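Side-chain contacts in citryl-spermidine/3,4-dihydroxybenzoyl-citryl-spermidine:spermidine ligase (Bacillus anthracis, PDB 3TO3), which catalyses the ATP-dependent condensation of spermidine with citryl-spermidine intermediates in the biosynthesis of the siderophore petrobactin: residues B[468-473]-B[499-504]; B[427-430]-B[434-437]; B[542-547]-B[555-560]; B[464-469]-B[475-480]. All coordinates share one frame; numbering follows the deposited sequence. Where two conformers were deposited one is given.

Contact 1: B[468-473]-B[499-504]; sequences RPFLKE and DRIECL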
loop_
_atom_site.group_PDB
_atom_site.type_symbol
_atom_site.label_atom_id
_atom_site.label_comp_id
_atom_site.label_asym_id
_atom_site.label_seq_id
_atom_site.Cartn_x
_atom_site.Cartn_y
_atom_site.Cartn_z
ATOM N N ARG B 468 21.199 -34.517 -3.010
ATOM C CA ARG B 468 20.829 -35.843 -2.519
ATOM C C ARG B 468 21.950 -36.881 -2.616
ATOM O O ARG B 468 22.180 -37.633 -1.676
ATOM C CB ARG B 468 19.563 -36.336 -3.245
ATOM C CG ARG B 468 19.014 -37.666 -2.753
ATOM C CD ARG B 468 17.663 -37.980 -3.400
ATOM N NE ARG B 468 16.621 -37.111 -2.858
ATOM C CZ ARG B 468 15.752 -37.480 -1.923
ATOM N NH1 ARG B 468 15.785 -38.721 -1.441
ATOM N NH2 ARG B 468 14.846 -36.614 -1.480
ATOM N N PRO B 469 22.653 -36.931 -3.755
ATOM C CA PRO B 469 23.755 -37.896 -3.850
ATOM C C PRO B 469 24.845 -37.712 -2.790
ATOM O O PRO B 469 25.570 -38.671 -2.556
ATOM C CB PRO B 469 24.325 -37.636 -5.247
ATOM C CG PRO B 469 23.143 -37.136 -6.028
ATOM C CD PRO B 469 22.396 -36.263 -5.042
ATOM N N PHE B 470 24.967 -36.540 -2.164
ATOM C CA PHE B 470 25.988 -36.367 -1.133
ATOM C C PHE B 470 25.574 -36.772 0.298
ATOM O O PHE B 470 26.411 -36.801 1.203
ATOM C CB PHE B 470 26.500 -34.916 -1.103
ATOM C CG PHE B 470 27.613 -34.632 -2.085
ATOM C CD1 PHE B 470 27.782 -35.422 -3.224
ATOM C CD2 PHE B 470 28.498 -33.589 -1.854
ATOM C CE1 PHE B 470 28.808 -35.173 -4.107
ATOM C CE2 PHE B 470 29.534 -33.338 -2.728
ATOM C CZ PHE B 470 29.695 -34.127 -3.857
ATOM N N LEU B 471 24.300 -37.057 0.524
ATOM C CA LEU B 471 23.850 -37.318 1.888
ATOM C C LEU B 471 24.520 -38.563 2.478
ATOM O O LEU B 471 24.699 -39.564 1.790
ATOM C CB LEU B 471 22.328 -37.443 1.934
ATOM C CG LEU B 471 21.571 -36.273 1.294
ATOM C CD1 LEU B 471 20.085 -36.560 1.205
ATOM C CD2 LEU B 471 21.834 -34.961 2.052
ATOM N N LYS B 472 24.923 -38.483 3.745
ATOM C CA LYS B 472 25.551 -39.619 4.410
ATOM C C LYS B 472 24.532 -40.746 4.460
ATOM O O LYS B 472 24.877 -41.910 4.234
ATOM C CB LYS B 472 26.043 -39.265 5.819
ATOM C CG LYS B 472 27.557 -39.431 6.057
ATOM C CD LYS B 472 27.813 -39.829 7.523
ATOM C CE LYS B 472 29.107 -39.244 8.099
ATOM N NZ LYS B 472 28.959 -38.864 9.560
ATOM N N GLU B 473 23.279 -40.407 4.761
ATOM C CA GLU B 473 22.191 -41.363 4.568
ATOM C C GLU B 473 21.027 -40.768 3.752
ATOM O O GLU B 473 20.242 -39.957 4.247
ATOM C CB GLU B 473 21.720 -41.871 5.933
ATOM C CG GLU B 473 22.251 -41.033 7.095
ATOM C CD GLU B 473 21.916 -41.616 8.457
ATOM O OE1 GLU B 473 21.720 -40.833 9.415
ATOM O OE2 GLU B 473 21.858 -42.859 8.573
ATOM N N ASP B 499 19.153 -30.567 -8.098
ATOM C CA ASP B 499 19.574 -31.682 -8.934
ATOM C C ASP B 499 20.999 -31.485 -9.415
ATOM O O ASP B 499 21.597 -32.407 -9.967
ATOM C CB ASP B 499 18.640 -31.841 -10.136
ATOM C CG ASP B 499 18.880 -30.788 -11.206
ATOM O OD1 ASP B 499 19.620 -29.818 -10.932
ATOM O OD2 ASP B 499 18.320 -30.932 -12.317
ATOM N N ARG B 500 21.526 -30.277 -9.218
ATOM C CA ARG B 500 22.873 -29.950 -9.679
ATOM C C ARG B 500 23.832 -29.715 -8.520
ATOM O O ARG B 500 23.518 -29.024 -7.540
ATOM C CB ARG B 500 22.868 -28.777 -10.680
ATOM C CG ARG B 500 22.037 -27.574 -10.249
ATOM C CD ARG B 500 21.748 -26.590 -11.395
ATOM N NE ARG B 500 22.896 -25.764 -11.789
ATOM C CZ ARG B 500 23.371 -24.727 -11.090
ATOM N NH1 ARG B 500 22.826 -24.371 -9.924
ATOM N NH2 ARG B 500 24.411 -24.041 -11.553
ATOM N N ILE B 501 25.005 -30.316 -8.639
ATOM C CA ILE B 501 26.026 -30.216 -7.612
ATOM C C ILE B 501 26.574 -28.785 -7.476
ATOM O O ILE B 501 27.121 -28.408 -6.418
ATOM C CB ILE B 501 27.141 -31.218 -7.913
ATOM C CG1 ILE B 501 28.163 -31.273 -6.782
ATOM C CG2 ILE B 501 27.808 -30.902 -9.253
ATOM C CD1 ILE B 501 29.035 -32.502 -6.903
ATOM N N GLU B 502 26.418 -27.979 -8.527
ATOM C CA GLU B 502 26.861 -26.579 -8.474
ATOM C C GLU B 502 26.102 -25.770 -7.436
ATOM O O GLU B 502 26.587 -24.733 -6.971
ATOM C CB GLU B 502 26.770 -25.887 -9.837
ATOM C CG GLU B 502 27.828 -26.338 -10.851
ATOM C CD GLU B 502 27.480 -27.666 -11.534
ATOM O OE1 GLU B 502 26.363 -28.194 -11.320
ATOM O OE2 GLU B 502 28.329 -28.179 -12.294
ATOM N N CYS B 503 24.912 -26.248 -7.060
ATOM C CA CYS B 503 24.135 -25.618 -5.986
ATOM C C CYS B 503 25.038 -25.447 -4.779
ATOM O O CYS B 503 25.030 -24.416 -4.112
ATOM C CB CYS B 503 22.885 -26.460 -5.608
ATOM S SG CYS B 503 22.982 -27.635 -4.141
ATOM N N LEU B 504 25.830 -26.472 -4.501
ATOM C CA LEU B 504 26.682 -26.463 -3.291
ATOM C C LEU B 504 27.847 -25.475 -3.402
ATOM O O LEU B 504 28.138 -24.691 -2.487
ATOM C CB LEU B 504 27.198 -27.865 -2.938
ATOM C CG LEU B 504 26.215 -29.037 -2.775
ATOM C CD1 LEU B 504 26.991 -30.329 -2.551
ATOM C CD2 LEU B 504 25.253 -28.800 -1.621
#
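Phe470 reaches across from the short 3-10 turn at 468-470 and lays the outer part of its ring against two aliphatic tips, those of Ile501 and Leu504. The ring end does the work on one side: CZ of Phe470 lies 3.5 Å from CD1 of Ile501, with CE1 a little farther off. On the CD2 and CE2 side of the ring lies Leu504, whose CD1 comes to 3.7 Å from CD2 of Phe470. Both methyls approach the ring obliquely, so the contact is plain van der Waals packing. A phenylalanine suits this place because a flat, broad group can meet two separate methyls at once. Ile501 is directed past the turn by its first bond, but its CG1 branch, opposite the backbone N (chi1 -173°), runs out in an extended chain and brings CD1 back to the ring. Leu504 points at the turn from the start, and its branched end spreads a methyl beside the ring. The two sit three residues apart, and Leu504 N bonds to Ile501 O over 3.0 Å, which helps bring both side-chain ends to the Phe470 ring. Arg556 adds a cation-pi contact to Phe470, and Tyr467 meets it edge-to-face. The cluster thus lies where the turn after strand 465-467 meets the beginning of helix 502-528, with helix 554-560 touching Phe470 and Ile501, and helix 410-432 lying against Leu504.

Contact 2: B[427-430]-B[434-437]; sequences HLVV and IALE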
loop_
_atom_site.group_PDB
_atom_site.type_symbol
_atom_site.label_atom_id
_atom_site.label_comp_id
_atom_site.label_asym_id
_atom_site.label_seq_id
_atom_site.Cartn_x
_atom_site.Cartn_y
_atom_site.Cartn_z
ATOM N N HIS B 427 32.372 -27.790 5.922
ATOM C CA HIS B 427 32.340 -29.191 6.288
ATOM C C HIS B 427 30.963 -29.839 6.069
ATOM O O HIS B 427 30.881 -30.935 5.528
ATOM C CB HIS B 427 32.778 -29.383 7.727
ATOM C CG HIS B 427 32.925 -30.814 8.111
ATOM N ND1 HIS B 427 34.092 -31.520 7.909
ATOM C CD2 HIS B 427 32.049 -31.679 8.677
ATOM C CE1 HIS B 427 33.930 -32.766 8.336
ATOM N NE2 HIS B 427 32.704 -32.885 8.813
ATOM N N LEU B 428 29.900 -29.162 6.517
ATOM C CA LEU B 428 28.521 -29.594 6.303
ATOM C C LEU B 428 28.239 -29.823 4.823
ATOM O O LEU B 428 27.603 -30.807 4.444
ATOM C CB LEU B 428 27.550 -28.527 6.822
ATOM C CG LEU B 428 27.172 -28.638 8.291
ATOM C CD1 LEU B 428 26.305 -27.481 8.737
ATOM C CD2 LEU B 428 26.451 -29.972 8.517
ATOM N N VAL B 429 28.695 -28.898 3.983
ATOM C CA VAL B 429 28.502 -29.024 2.547
ATOM C C VAL B 429 29.205 -30.263 1.994
ATOM O O VAL B 429 28.597 -31.076 1.296
ATOM C CB VAL B 429 29.006 -27.772 1.791
ATOM C CG1 VAL B 429 29.241 -28.087 0.313
ATOM C CG2 VAL B 429 28.021 -26.623 1.972
ATOM N N VAL B 430 30.481 -30.422 2.327
ATOM C CA VAL B 430 31.301 -31.473 1.693
ATOM C C VAL B 430 31.076 -32.877 2.261
ATOM O O VAL B 430 31.015 -33.888 1.535
ATOM C CB VAL B 430 32.786 -31.108 1.778
ATOM C CG1 VAL B 430 33.642 -32.164 1.097
ATOM C CG2 VAL B 430 33.043 -29.673 1.207
ATOM N N ILE B 434 24.941 -30.731 2.475
ATOM C CA ILE B 434 23.883 -29.867 2.950
ATOM C C ILE B 434 24.372 -28.416 2.973
ATOM O O ILE B 434 25.328 -28.097 3.669
ATOM C CB ILE B 434 23.495 -30.256 4.368
ATOM C CG1 ILE B 434 22.862 -31.644 4.381
ATOM C CG2 ILE B 434 22.539 -29.256 4.961
ATOM C CD1 ILE B 434 22.434 -32.071 5.752
ATOM N N ALA B 435 23.732 -27.525 2.220
ATOM C CA ALA B 435 24.156 -26.133 2.275
ATOM C C ALA B 435 23.108 -25.299 2.998
ATOM O O ALA B 435 22.004 -25.093 2.508
ATOM C CB ALA B 435 24.411 -25.608 0.910
ATOM N N LEU B 436 23.456 -24.862 4.199
ATOM C CA LEU B 436 22.631 -23.946 4.954
ATOM C C LEU B 436 22.846 -22.616 4.294
ATOM O O LEU B 436 23.923 -22.371 3.743
ATOM C CB LEU B 436 23.092 -23.905 6.408
ATOM C CG LEU B 436 23.036 -25.311 7.029
ATOM C CD1 LEU B 436 23.585 -25.324 8.431
ATOM C CD2 LEU B 436 21.602 -25.819 6.996
ATOM N N GLU B 437 21.842 -21.749 4.357
ATOM C CA GLU B 437 22.015 -20.434 3.799
ATOM C C GLU B 437 22.881 -19.714 4.833
ATOM O O GLU B 437 22.524 -19.498 5.981
ATOM C CB GLU B 437 20.668 -19.754 3.684
ATOM C CG GLU B 437 20.567 -18.711 2.601
ATOM C CD GLU B 437 19.274 -17.897 2.714
ATOM O OE1 GLU B 437 19.107 -16.942 1.926
ATOM O OE2 GLU B 437 18.432 -18.210 3.596
#
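Leu428 and Ile434 are joined through their backbones, Ile434 N donating to Leu428 O at 3.3 Å in a bond that is nearly straight (170° at the hydrogen) but weak for its length. A second polar approach is softer still: CA of Val429 directs its hydrogen at Ile434 O, 3.5 Å away, with an angle of 130° at the hydrogen. Ile434 O also lies 3.5 Å from CG2 of Val429. These links belong to a tight helix-to-strand connection, in which helix 410-432 ends and the chain turns sharply into the short strand 434-435, an outermost strand of a three-stranded mixed sheet whose neighbour is strand 465-467. Ala435 has backbone hydrogen bonds to Glu465 of that neighbour. The apolar contacts lie farther along. In one of the two conformers of Leu428, its CD1 comes to 3.5 Å from CD1 of Leu436, the two side chains crossing at a slant; leucine suits both places because its length and branched end let a methyl from each meet. Val429 stands with CG2 opposite its carbonyl carbon, which turns that methyl to CB of Ala435 at 3.9 Å. The small alanine suits a spot where helix 502-528 also presses in, Met507 touching it. Beyond the pair, Trp327 and Leu328 of helix 315-333 pack on Ile434, while Leu436 lies about 11 Å, side chain to side chain, from the ATP-binding Glu462.

Contact 3: B[542-547]-B[555-560]; sequences EIENHF and DRFESI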
loop_
_atom_site.group_PDB
_atom_site.type_symbol
_atom_site.label_atom_id
_atom_site.label_comp_id
_atom_site.label_asym_id
_atom_site.label_seq_id
_atom_site.Cartn_x
_atom_site.Cartn_y
_atom_site.Cartn_z
ATOM N N GLU B 542 43.403 -22.395 5.700
ATOM C CA GLU B 542 42.525 -23.010 6.681
ATOM C C GLU B 542 41.614 -24.101 6.117
ATOM O O GLU B 542 41.391 -25.125 6.769
ATOM C CB GLU B 542 41.713 -21.958 7.419
ATOM C CG GLU B 542 42.606 -21.056 8.184
ATOM C CD GLU B 542 43.422 -21.792 9.220
ATOM O OE1 GLU B 542 43.098 -22.967 9.520
ATOM O OE2 GLU B 542 44.386 -21.183 9.734
ATOM N N ILE B 543 41.091 -23.878 4.919
ATOM C CA ILE B 543 40.281 -24.879 4.256
ATOM C C ILE B 543 41.188 -26.082 4.028
ATOM O O ILE B 543 40.841 -27.199 4.386
ATOM C CB ILE B 543 39.689 -24.349 2.914
ATOM C CG1 ILE B 543 38.541 -23.368 3.166
ATOM C CG2 ILE B 543 39.204 -25.497 2.031
ATOM C CD1 ILE B 543 38.209 -22.442 1.893
ATOM N N GLU B 544 42.365 -25.846 3.454
ATOM C CA GLU B 544 43.309 -26.932 3.191
ATOM C C GLU B 544 43.689 -27.686 4.465
ATOM O O GLU B 544 43.749 -28.910 4.458
ATOM C CB GLU B 544 44.577 -26.429 2.494
ATOM C CG GLU B 544 44.404 -26.117 1.011
ATOM C CD GLU B 544 44.016 -27.323 0.159
ATOM O OE1 GLU B 544 44.614 -28.413 0.327
ATOM O OE2 GLU B 544 43.113 -27.168 -0.698
ATOM N N ASN B 545 43.950 -26.939 5.533
ATOM C CA ASN B 545 44.326 -27.532 6.810
ATOM C C ASN B 545 43.244 -28.505 7.324
ATOM O O ASN B 545 43.564 -29.595 7.834
ATOM C CB ASN B 545 44.651 -26.437 7.852
ATOM C CG ASN B 545 46.109 -25.927 7.766
ATOM O OD1 ASN B 545 46.428 -24.834 8.250
ATOM N ND2 ASN B 545 46.987 -26.724 7.159
ATOM N N HIS B 546 41.972 -28.114 7.173
ATOM C CA HIS B 546 40.835 -28.935 7.596
ATOM C C HIS B 546 40.755 -30.213 6.774
ATOM O O HIS B 546 40.783 -31.316 7.319
ATOM C CB HIS B 546 39.502 -28.201 7.457
ATOM C CG HIS B 546 38.320 -29.051 7.811
ATOM N ND1 HIS B 546 37.996 -29.373 9.114
ATOM C CD2 HIS B 546 37.393 -29.662 7.033
ATOM C CE1 HIS B 546 36.920 -30.140 9.124
ATOM N NE2 HIS B 546 36.537 -30.334 7.874
ATOM N N PHE B 547 40.680 -30.056 5.456
ATOM C CA PHE B 547 40.463 -31.203 4.580
ATOM C C PHE B 547 41.647 -32.148 4.458
ATOM O O PHE B 547 41.487 -33.285 4.016
ATOM C CB PHE B 547 39.886 -30.781 3.227
ATOM C CG PHE B 547 38.470 -30.360 3.324
ATOM C CD1 PHE B 547 38.108 -29.040 3.161
ATOM C CD2 PHE B 547 37.496 -31.282 3.657
ATOM C CE1 PHE B 547 36.778 -28.638 3.289
ATOM C CE2 PHE B 547 36.163 -30.892 3.792
ATOM C CZ PHE B 547 35.805 -29.583 3.607
ATOM N N ASP B 555 37.937 -36.399 -2.911
ATOM C CA ASP B 555 37.359 -36.367 -4.252
ATOM C C ASP B 555 36.049 -35.605 -4.245
ATOM O O ASP B 555 35.648 -35.036 -5.253
ATOM C CB ASP B 555 37.192 -37.774 -4.821
ATOM C CG ASP B 555 38.513 -38.357 -5.345
ATOM O OD1 ASP B 555 39.393 -37.562 -5.756
ATOM O OD2 ASP B 555 38.674 -39.606 -5.361
ATOM N N ARG B 556 35.393 -35.597 -3.093
ATOM C CA ARG B 556 34.160 -34.849 -2.899
ATOM C C ARG B 556 34.488 -33.371 -2.874
ATOM O O ARG B 556 33.795 -32.568 -3.493
ATOM C CB ARG B 556 33.539 -35.209 -1.558
ATOM C CG ARG B 556 32.119 -35.741 -1.600
ATOM C CD ARG B 556 31.958 -36.680 -0.419
ATOM N NE ARG B 556 30.719 -37.437 -0.423
ATOM C CZ ARG B 556 29.608 -37.028 0.163
ATOM N NH1 ARG B 556 29.585 -35.860 0.782
ATOM N NH2 ARG B 556 28.525 -37.785 0.122
ATOM N N PHE B 557 35.537 -33.032 -2.125
ATOM C CA PHE B 557 36.006 -31.669 -2.009
ATOM C C PHE B 557 36.440 -31.134 -3.373
ATOM O O PHE B 557 36.105 -30.012 -3.747
ATOM C CB PHE B 557 37.141 -31.560 -0.975
ATOM C CG PHE B 557 37.779 -30.179 -0.902
ATOM C CD1 PHE B 557 39.088 -29.975 -1.338
ATOM C CD2 PHE B 557 37.066 -29.086 -0.403
ATOM C CE1 PHE B 557 39.680 -28.712 -1.277
ATOM C CE2 PHE B 557 37.654 -27.812 -0.346
ATOM C CZ PHE B 557 38.958 -27.628 -0.783
ATOM N N GLU B 558 37.153 -31.949 -4.130
ATOM C CA GLU B 558 37.558 -31.518 -5.444
ATOM C C GLU B 558 36.363 -31.246 -6.336
ATOM O O GLU B 558 36.326 -30.216 -7.008
ATOM C CB GLU B 558 38.488 -32.536 -6.091
ATOM C CG GLU B 558 39.944 -32.151 -5.959
ATOM C CD GLU B 558 40.884 -33.352 -5.974
ATOM O OE1 GLU B 558 40.533 -34.387 -6.605
ATOM O OE2 GLU B 558 41.971 -33.260 -5.342
ATOM N N SER B 559 35.381 -32.144 -6.339
ATOM C CA SER B 559 34.261 -32.028 -7.284
ATOM C C SER B 559 33.396 -30.774 -7.073
ATOM O O SER B 559 32.704 -30.305 -7.978
ATOM C CB SER B 559 33.387 -33.284 -7.244
ATOM O OG SER B 559 32.551 -33.271 -6.103
ATOM N N ILE B 560 33.450 -30.238 -5.868
ATOM C CA ILE B 560 32.737 -29.026 -5.498
ATOM C C ILE B 560 33.388 -27.764 -6.128
ATOM O O ILE B 560 32.717 -26.757 -6.355
ATOM C CB ILE B 560 32.698 -28.938 -3.949
ATOM C CG1 ILE B 560 31.644 -29.880 -3.410
ATOM C CG2 ILE B 560 32.442 -27.530 -3.419
ATOM C CD1 ILE B 560 31.338 -29.595 -1.981
#
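Phe557 and Phe547 stack across an antiparallel helical hairpin: helix 532-547 runs in, a short connection follows, and helix 554-560 returns. The N-to-C directions of the two segments differ by 151°, and their axes come no nearer than 12.2 Å, a gap wide enough for aromatic rings. Phe557 leaves its helix with CB directed at the other one, and CG lies opposite the backbone N (chi1 174°), which extends the ring straight into the gap. From there its atoms divide the work. CD2 lies over one face of the Phe547 ring, 3.7 Å from CD1 of Phe547 and displaced toward the rim. CE2 also lies close to CD1 of Phe547 and approaches CG2 of Ile543. The two rings form an offset stack, with centroids 4.6 Å apart and planes 24° from parallel, an overlap that avoids placing one pi cloud squarely on the other. On the opposite face of Phe547, CD2 of His546 sits over the centre, so the ring is held between neighbours. At the tip of Phe557, CZ meets CG2 of Ile543 at 3.5 Å; a beta-branched residue suits this position because its CG2 methyl projects close to the helix and packs beside the ring. CE1 faces the carboxylate of Glu544, whose chain starts away from the hairpin partner and folds back by a bend at chi2. Glu544 OE2, which is hydrogen-bonded to the hydroxyl of Tyr563, lies at the ring edge, near its plane and 3.8 Å from CE1 of Phe557.

Contact 4: B[464-469]-B[475-480]; sequences LEFYRP and NKCPDF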
loop_
_atom_site.group_PDB
_atom_site.type_symbol
_atom_site.label_atom_id
_atom_site.label_comp_id
_atom_site.label_asym_id
_atom_site.label_seq_id
_atom_site.Cartn_x
_atom_site.Cartn_y
_atom_site.Cartn_z
ATOM N N LEU B 464 17.704 -23.460 3.299
ATOM C CA LEU B 464 18.486 -24.659 3.073
ATOM C C LEU B 464 18.347 -25.330 1.686
ATOM O O LEU B 464 17.248 -25.515 1.151
ATOM C CB LEU B 464 18.130 -25.631 4.186
ATOM C CG LEU B 464 18.657 -27.038 4.213
ATOM C CD1 LEU B 464 18.642 -27.500 5.661
ATOM C CD2 LEU B 464 17.802 -27.928 3.338
ATOM N N GLU B 465 19.491 -25.670 1.110
ATOM C CA GLU B 465 19.554 -26.518 -0.063
ATOM C C GLU B 465 20.352 -27.790 0.258
ATOM O O GLU B 465 21.212 -27.791 1.138
ATOM C CB GLU B 465 20.187 -25.761 -1.230
ATOM C CG GLU B 465 19.335 -24.595 -1.698
ATOM C CD GLU B 465 19.850 -23.909 -2.968
ATOM O OE1 GLU B 465 20.918 -24.281 -3.493
ATOM O OE2 GLU B 465 19.168 -22.984 -3.447
ATOM N N PHE B 466 20.078 -28.870 -0.460
ATOM C CA PHE B 466 20.879 -30.079 -0.328
ATOM C C PHE B 466 20.999 -30.843 -1.645
ATOM O O PHE B 466 20.161 -30.704 -2.536
ATOM C CB PHE B 466 20.346 -30.990 0.788
ATOM C CG PHE B 466 19.053 -31.661 0.468
ATOM C CD1 PHE B 466 19.031 -32.820 -0.302
ATOM C CD2 PHE B 466 17.856 -31.156 0.958
ATOM C CE1 PHE B 466 17.836 -33.455 -0.584
ATOM C CE2 PHE B 466 16.648 -31.779 0.670
ATOM C CZ PHE B 466 16.641 -32.935 -0.098
ATOM N N TYR B 467 22.074 -31.614 -1.766
ATOM C CA TYR B 467 22.331 -32.385 -2.958
ATOM C C TYR B 467 22.251 -33.849 -2.556
ATOM O O TYR B 467 23.128 -34.359 -1.867
ATOM C CB TYR B 467 23.704 -32.040 -3.550
ATOM C CG TYR B 467 23.978 -32.759 -4.862
ATOM C CD1 TYR B 467 23.101 -32.643 -5.934
ATOM C CD2 TYR B 467 25.104 -33.575 -5.021
ATOM C CE1 TYR B 467 23.334 -33.311 -7.119
ATOM C CE2 TYR B 467 25.349 -34.252 -6.219
ATOM C CZ TYR B 467 24.465 -34.112 -7.262
ATOM O OH TYR B 467 24.689 -34.787 -8.456
ATOM N N ARG B 468 21.199 -34.517 -3.010
ATOM C CA ARG B 468 20.829 -35.843 -2.519
ATOM C C ARG B 468 21.950 -36.881 -2.616
ATOM O O ARG B 468 22.180 -37.633 -1.676
ATOM C CB ARG B 468 19.563 -36.336 -3.245
ATOM C CG ARG B 468 19.014 -37.666 -2.753
ATOM C CD ARG B 468 17.663 -37.980 -3.400
ATOM N NE ARG B 468 16.621 -37.111 -2.858
ATOM C CZ ARG B 468 15.752 -37.480 -1.923
ATOM N NH1 ARG B 468 15.785 -38.721 -1.441
ATOM N NH2 ARG B 468 14.846 -36.614 -1.480
ATOM N N PRO B 469 22.653 -36.931 -3.755
ATOM C CA PRO B 469 23.755 -37.896 -3.850
ATOM C C PRO B 469 24.845 -37.712 -2.790
ATOM O O PRO B 469 25.570 -38.671 -2.556
ATOM C CB PRO B 469 24.325 -37.636 -5.247
ATOM C CG PRO B 469 23.143 -37.136 -6.028
ATOM C CD PRO B 469 22.396 -36.263 -5.042
ATOM N N ASN B 475 18.350 -42.017 2.766
ATOM C CA ASN B 475 17.044 -42.494 3.198
ATOM C C ASN B 475 16.583 -41.889 4.527
ATOM O O ASN B 475 15.460 -42.129 4.968
ATOM C CB ASN B 475 17.061 -44.020 3.281
ATOM C CG ASN B 475 18.224 -44.536 4.099
ATOM O OD1 ASN B 475 19.141 -43.781 4.430
ATOM N ND2 ASN B 475 18.201 -45.822 4.426
ATOM N N LYS B 476 17.452 -41.115 5.169
ATOM C CA LYS B 476 17.061 -40.377 6.362
ATOM C C LYS B 476 16.585 -38.977 5.955
ATOM O O LYS B 476 16.042 -38.224 6.769
ATOM C CB LYS B 476 18.219 -40.307 7.365
ATOM C CG LYS B 476 17.806 -39.892 8.782
ATOM C CD LYS B 476 19.009 -39.733 9.731
ATOM C CE LYS B 476 19.573 -38.305 9.736
ATOM N NZ LYS B 476 20.737 -38.159 10.666
ATOM N N CYS B 477 16.787 -38.646 4.681
ATOM C CA CYS B 477 16.298 -37.393 4.112
ATOM C C CYS B 477 14.785 -37.272 4.275
ATOM O O CYS B 477 14.033 -38.164 3.844
ATOM C CB CYS B 477 16.641 -37.331 2.626
ATOM S SG CYS B 477 15.965 -35.905 1.790
ATOM N N PRO B 478 14.325 -36.160 4.869
ATOM C CA PRO B 478 12.894 -36.050 5.152
ATOM C C PRO B 478 12.122 -36.017 3.844
ATOM O O PRO B 478 12.610 -35.437 2.858
ATOM C CB PRO B 478 12.772 -34.713 5.891
ATOM C CG PRO B 478 14.130 -34.142 5.950
ATOM C CD PRO B 478 14.997 -34.866 4.989
ATOM N N ASP B 479 10.933 -36.615 3.833
ATOM C CA ASP B 479 10.191 -36.715 2.594
ATOM C C ASP B 479 9.158 -35.612 2.622
ATOM O O ASP B 479 8.060 -35.794 3.164
ATOM C CB ASP B 479 9.459 -38.051 2.609
ATOM C CG ASP B 479 8.482 -38.195 1.472
ATOM O OD1 ASP B 479 8.535 -37.351 0.548
ATOM O OD2 ASP B 479 7.677 -39.159 1.491
ATOM N N PHE B 480 9.448 -34.541 1.882
ATOM C CA PHE B 480 8.693 -33.291 2.013
ATOM C C PHE B 480 7.304 -33.406 1.388
ATOM O O PHE B 480 6.353 -32.743 1.801
ATOM C CB PHE B 480 9.474 -32.138 1.398
ATOM C CG PHE B 480 10.841 -31.951 2.004
ATOM C CD1 PHE B 480 10.992 -31.339 3.246
ATOM C CD2 PHE B 480 11.981 -32.395 1.344
ATOM C CE1 PHE B 480 12.275 -31.165 3.814
ATOM C CE2 PHE B 480 13.252 -32.229 1.911
ATOM C CZ PHE B 480 13.397 -31.615 3.147
#
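Strand 465-467 and the irregular loop that follows it close on each other through Phe466, the side chain of the strand that projects toward residues 475-480. Its ring end touches two loop residues. CE2 of Phe466 lies 3.6 Å from CE2 of Phe480, each near the plane of the other ring and at its edge, the side chains sliding past one another in opposite directions. The sulfur of Cys477 comes beside the same ring: SG is 3.6 Å from CZ of Phe466 and 4.4 Å from the ring centroid, 44° off the ring normal, an oblique sulfur-aromatic contact. With SG opposite the backbone N (chi1 175°), the thiol reaches forward from its loop; cysteine suits this place, being small, polarisable and largely apolar. The sulfur also borders Arg468, whose NH2 is 3.5 Å from Cys477 SG. A bend at chi3 carries this guanidinium beside the thiol, while its salt bridge is with Glu497. Around the group, Trp327 of helix 315-333 meets Phe466 edge-to-face, and Phe496 packs on Phe480. Backbone bonds from Phe466 to Phe496 and Met498 tie the strand to its parallel neighbour. The contact is a Cys sulfur-aromatic one, by which the loop after strand 465-467 folds back on the small mixed sheet.

In the fold
Contact 2 is wholly buried, whereas contacts 1, 3 and 4 are only partly so and lie farther from the centre of the chain. Contacts 2 and 4 share the small mixed sheet, since strands 434-435 and 465-467 are neighbours joined by Ala435 N and Glu465 O. Contact 1 shares Arg468 and Pro469 with contact 4 but turns toward helices 502-528 and 554-560. Arg556 links three contacts, bonding to Val430 O of contact 2 and Phe470 O of contact 1 from the helix of contact 3. The chemistry varies accordingly: aliphatic packing with a weak backbone bond in the interior, aromatic-aliphatic packing in contact 1, stacked rings in contact 3, and sulfur beside a ring in contact 4.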